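Local coordinates for tegumental protein 20.8 kDa (Clonorchis sinensis, PDB 5X2D) that belongs to the tegumental-allergen-like proteins, here represented by its dynein-light-chain-like domain, and as a whole protein probably binds calcium, at residues Y67-T72 and A87-Q92. Numbering follows the deposited sequence.
Sequences YWITQT and AYLFWQ
The ring of Tyr67 meets Ala87 at its edge: the alanine CB lies near the ring plane, 4.0 Å from CE2, where a small methyl suits the approach of a broad aromatic side chain. Leu89 comes at the same ring obliquely, its methyl CD1 4.0 Å from CE2. The indole of Trp91 is likewise touched at an edge, near its plane, by CD1 of Ile69, 4.4 Å from CZ2; isoleucine suits this place because its longer branch ends in an apolar methyl. Tyr67 and Leu89 reach toward each other tip to tip, and both leucine methyls come to 3.8 Å from the phenol OH. Ile69, two residues on and on the same side of its strand, sends CD1 to within 4.3 Å of Leu89 CD2, so the branched leucine serves both neighbours.

The axes of 67-69 and 87-92 pass 11.6 Å apart at 23°, and side chains bridge the gap with no backbone bond across it. Strand 87-92 is an inner strand of the antiparallel sheet, between 58-63 and 78-83, while Tyr67 to Ile69 pair antiparallel with a strand of the second subunit. This swapped-strand arrangement recalls dynein light chain dimers.

No hydrogen bond or salt bridge crosses the contact. Tyr67 OH is instead hydrogen-bonded to Gln80 OE1 on strand 78-83, which satisfies the hydroxyl among leucine methyls and would restrain the ring. Cohesion between the two segments therefore rests on apolar packing over 162 Å², consistent with a modest tie between a strand paired with the other subunit and its own chain's sheet.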
ATOM      1  N   TYR A  67      -6.313  -6.588  -2.696  1.00102.10           N
ATOM      2  CA  TYR A  67      -6.348  -5.326  -1.946  1.00 92.26           C
ATOM      3  C   TYR A  67      -7.321  -4.268  -2.458  1.00 90.70           C
ATOM      4  O   TYR A  67      -7.873  -4.387  -3.558  1.00 91.19           O
ATOM      5  CB  TYR A  67      -4.941  -4.735  -1.854  1.00 90.14           C
ATOM      6  CG  TYR A  67      -4.321  -4.237  -3.135  1.00 88.45           C
ATOM      7  CD1 TYR A  67      -4.615  -2.968  -3.626  1.00 85.97           C
ATOM      8  CD2 TYR A  67      -3.365  -4.989  -3.800  1.00 89.39           C
ATOM      9  CE1 TYR A  67      -4.022  -2.497  -4.764  1.00 84.51           C
ATOM     10  CE2 TYR A  67      -2.766  -4.527  -4.950  1.00 87.97           C
ATOM     11  CZ  TYR A  67      -3.097  -3.275  -5.421  1.00 85.49           C
ATOM     12  OH  TYR A  67      -2.519  -2.786  -6.568  1.00 91.83           O
ATOM     13  N   TRP A  68      -7.608  -3.305  -1.582  1.00 89.24           N
ATOM     14  CA  TRP A  68      -8.511  -2.190  -1.874  1.00 87.82           C
ATOM     15  C   TRP A  68      -8.019  -0.812  -1.395  1.00 84.98           C
ATOM     16  O   TRP A  68      -7.928  -0.584  -0.192  1.00 84.87           O
ATOM     17  CB  TRP A  68      -9.883  -2.473  -1.245  1.00 89.84           C
ATOM     18  CG  TRP A  68     -10.624  -3.621  -1.881  1.00 92.62           C
ATOM     19  CD1 TRP A  68     -11.578  -3.529  -2.824  1.00 93.32           C
ATOM     20  CD2 TRP A  68     -10.460  -5.018  -1.596  1.00 95.26           C
ATOM     21  NE1 TRP A  68     -12.027  -4.781  -3.172  1.00106.65           N
ATOM     22  CE2 TRP A  68     -11.363  -5.711  -2.436  1.00 97.44           C
ATOM     23  CE3 TRP A  68      -9.657  -5.756  -0.719  1.00 96.19           C
ATOM     24  CZ2 TRP A  68     -11.475  -7.102  -2.421  1.00100.45           C
ATOM     25  CZ3 TRP A  68      -9.764  -7.151  -0.712  1.00 99.22           C
ATOM     26  CH2 TRP A  68     -10.672  -7.804  -1.556  1.00101.28           C
ATOM     27  N   ILE A  69      -7.732   0.118  -2.306  1.00 86.11           N
ATOM     28  CA  ILE A  69      -7.343   1.478  -1.892  1.00 88.11           C
ATOM     29  C   ILE A  69      -8.414   2.527  -2.165  1.00 79.47           C
ATOM     30  O   ILE A  69      -9.063   2.490  -3.201  1.00 79.96           O
ATOM     31  CB  ILE A  69      -6.046   1.964  -2.572  1.00 85.03           C
ATOM     32  CG1 ILE A  69      -4.954   0.902  -2.505  1.00 90.27           C
ATOM     33  CG2 ILE A  69      -5.520   3.240  -1.885  1.00 78.17           C
ATOM     34  CD1 ILE A  69      -3.544   1.484  -2.728  1.00 89.01           C
ATOM     35  N   THR A  70      -8.571   3.485  -1.251  1.00 78.89           N
ATOM     36  CA  THR A  70      -9.450   4.621  -1.509  1.00 84.01           C
ATOM     37  C   THR A  70      -8.886   5.378  -2.694  1.00 83.28           C
ATOM     38  O   THR A  70      -7.694   5.294  -2.978  1.00 89.84           O
ATOM     39  CB  THR A  70      -9.550   5.589  -0.321  1.00 88.06           C
ATOM     40  OG1 THR A  70      -8.273   6.189  -0.072  1.00 88.10           O
ATOM     41  CG2 THR A  70     -10.032   4.863   0.911  1.00100.07           C
ATOM     42  N   GLN A  71      -9.716   6.121  -3.397  1.00 75.51           N
ATOM     43  CA  GLN A  71      -9.149   6.897  -4.472  1.00 84.81           C
ATOM     44  C   GLN A  71      -8.991   8.348  -4.038  1.00 83.53           C
ATOM     45  O   GLN A  71      -9.839   8.939  -3.358  1.00 86.63           O
ATOM     46  CB  GLN A  71      -9.974   6.769  -5.745  1.00 80.57           C
ATOM     47  CG  GLN A  71     -11.421   7.093  -5.594  1.00 82.68           C
ATOM     48  CD  GLN A  71     -12.167   6.896  -6.908  1.00 93.56           C
ATOM     49  OE1 GLN A  71     -11.597   7.058  -7.993  1.00 96.56           O
ATOM     50  NE2 GLN A  71     -13.431   6.515  -6.817  1.00 79.60           N
ATOM     51  N   THR A  72      -7.839   8.888  -4.377  1.00 69.37           N
ATOM     52  CA  THR A  72      -7.451  10.176  -3.870  1.00 73.14           C
ATOM     53  C   THR A  72      -6.491  10.745  -4.868  1.00 77.76           C
ATOM     54  O   THR A  72      -6.078  10.041  -5.789  1.00 81.62           O
ATOM     55  CB  THR A  72      -6.762  10.055  -2.512  1.00 72.84           C
ATOM     56  OG1 THR A  72      -6.571  11.357  -1.967  1.00 72.36           O
ATOM     57  CG2 THR A  72      -5.423   9.387  -2.690  1.00 66.82           C
ATOM     58  N   ALA A  87       1.426  -8.812  -6.707  1.00106.73           N
ATOM     59  CA  ALA A  87       1.314  -7.415  -7.133  1.00 94.07           C
ATOM     60  C   ALA A  87       2.496  -6.584  -6.686  1.00 83.94           C
ATOM     61  O   ALA A  87       3.038  -6.784  -5.595  1.00 77.26           O
ATOM     62  CB  ALA A  87       0.021  -6.789  -6.612  1.00 89.45           C
ATOM     63  N   TYR A  88       2.855  -5.623  -7.532  1.00 79.42           N
ATOM     64  CA  TYR A  88       3.941  -4.699  -7.267  1.00 71.21           C
ATOM     65  C   TYR A  88       3.436  -3.271  -7.374  1.00 79.19           C
ATOM     66  O   TYR A  88       2.893  -2.870  -8.405  1.00 95.08           O
ATOM     67  CB  TYR A  88       5.104  -4.944  -8.238  1.00 82.43           C
ATOM     68  CG  TYR A  88       5.719  -6.316  -8.073  1.00 91.18           C
ATOM     69  CD1 TYR A  88       5.193  -7.419  -8.735  1.00100.12           C
ATOM     70  CD2 TYR A  88       6.800  -6.520  -7.213  1.00 91.81           C
ATOM     71  CE1 TYR A  88       5.740  -8.676  -8.571  1.00103.48           C
ATOM     72  CE2 TYR A  88       7.352  -7.777  -7.040  1.00101.47           C
ATOM     73  CZ  TYR A  88       6.817  -8.853  -7.723  1.00110.69           C
ATOM     74  OH  TYR A  88       7.355 -10.117  -7.556  1.00123.73           O
ATOM     75  N   LEU A  89       3.593  -2.503  -6.305  1.00 76.94           N
ATOM     76  CA  LEU A  89       3.164  -1.111  -6.312  1.00 77.56           C
ATOM     77  C   LEU A  89       4.372  -0.166  -6.262  1.00 78.83           C
ATOM     78  O   LEU A  89       5.229  -0.275  -5.366  1.00 75.89           O
ATOM     79  CB  LEU A  89       2.217  -0.824  -5.134  1.00 76.67           C
ATOM     80  CG  LEU A  89       0.795  -1.381  -5.238  1.00 78.68           C
ATOM     81  CD1 LEU A  89       0.783  -2.791  -4.733  1.00 77.10           C
ATOM     82  CD2 LEU A  89      -0.228  -0.543  -4.495  1.00 74.06           C
ATOM     83  N   PHE A  90       4.452   0.748  -7.227  1.00 74.23           N
ATOM     84  CA  PHE A  90       5.494   1.770  -7.205  1.00 79.20           C
ATOM     85  C   PHE A  90       4.897   3.155  -7.005  1.00 84.40           C
ATOM     86  O   PHE A  90       3.902   3.510  -7.652  1.00 83.85           O
ATOM     87  CB  PHE A  90       6.328   1.737  -8.486  1.00 67.16           C
ATOM     88  CG  PHE A  90       7.157   0.488  -8.629  1.00 74.68           C
ATOM     89  CD1 PHE A  90       6.551  -0.738  -8.948  1.00 74.93           C
ATOM     90  CD2 PHE A  90       8.533   0.520  -8.427  1.00 67.91           C
ATOM     91  CE1 PHE A  90       7.309  -1.901  -9.086  1.00 80.18           C
ATOM     92  CE2 PHE A  90       9.302  -0.637  -8.556  1.00 87.25           C
ATOM     93  CZ  PHE A  90       8.686  -1.854  -8.886  1.00 85.84           C
ATOM     94  N   TRP A  91       5.509   3.911  -6.092  1.00 78.44           N
ATOM     95  CA  TRP A  91       5.209   5.318  -5.853  1.00 82.03           C
ATOM     96  C   TRP A  91       6.496   6.100  -5.773  1.00 78.21           C
ATOM     97  O   TRP A  91       7.292   5.862  -4.874  1.00 84.98           O
ATOM     98  CB  TRP A  91       4.491   5.550  -4.521  1.00 93.46           C
ATOM     99  CG  TRP A  91       3.134   4.999  -4.354  1.00107.32           C
ATOM    100  CD1 TRP A  91       2.019   5.330  -5.061  1.00107.31           C
ATOM    101  CD2 TRP A  91       2.720   4.051  -3.362  1.00118.00           C
ATOM    102  NE1 TRP A  91       0.935   4.629  -4.587  1.00114.60           N
ATOM    103  CE2 TRP A  91       1.339   3.836  -3.544  1.00115.80           C
ATOM    104  CE3 TRP A  91       3.385   3.359  -2.343  1.00123.55           C
ATOM    105  CZ2 TRP A  91       0.611   2.957  -2.751  1.00109.70           C
ATOM    106  CZ3 TRP A  91       2.662   2.491  -1.559  1.00120.51           C
ATOM    107  CH2 TRP A  91       1.287   2.304  -1.764  1.00115.49           C
ATOM    108  N   GLN A  92       6.667   7.096  -6.623  1.00 71.64           N
ATOM    109  CA  GLN A  92       7.738   8.047  -6.410  1.00 66.74           C
ATOM    110  C   GLN A  92       7.270   9.000  -5.314  1.00 67.85           C
ATOM    111  O   GLN A  92       6.219   9.581  -5.425  1.00 68.19           O
ATOM    112  CB  GLN A  92       8.042   8.764  -7.700  1.00 67.03           C
ATOM    113  CG  GLN A  92       9.064   9.842  -7.607  1.00 74.52           C
ATOM    114  CD  GLN A  92       9.266  10.510  -8.946  1.00 81.37           C
ATOM    115  OE1 GLN A  92       8.293  10.831  -9.654  1.00 69.84           O
ATOM    116  NE2 GLN A  92      10.525  10.684  -9.331  1.00 91.97           N
TER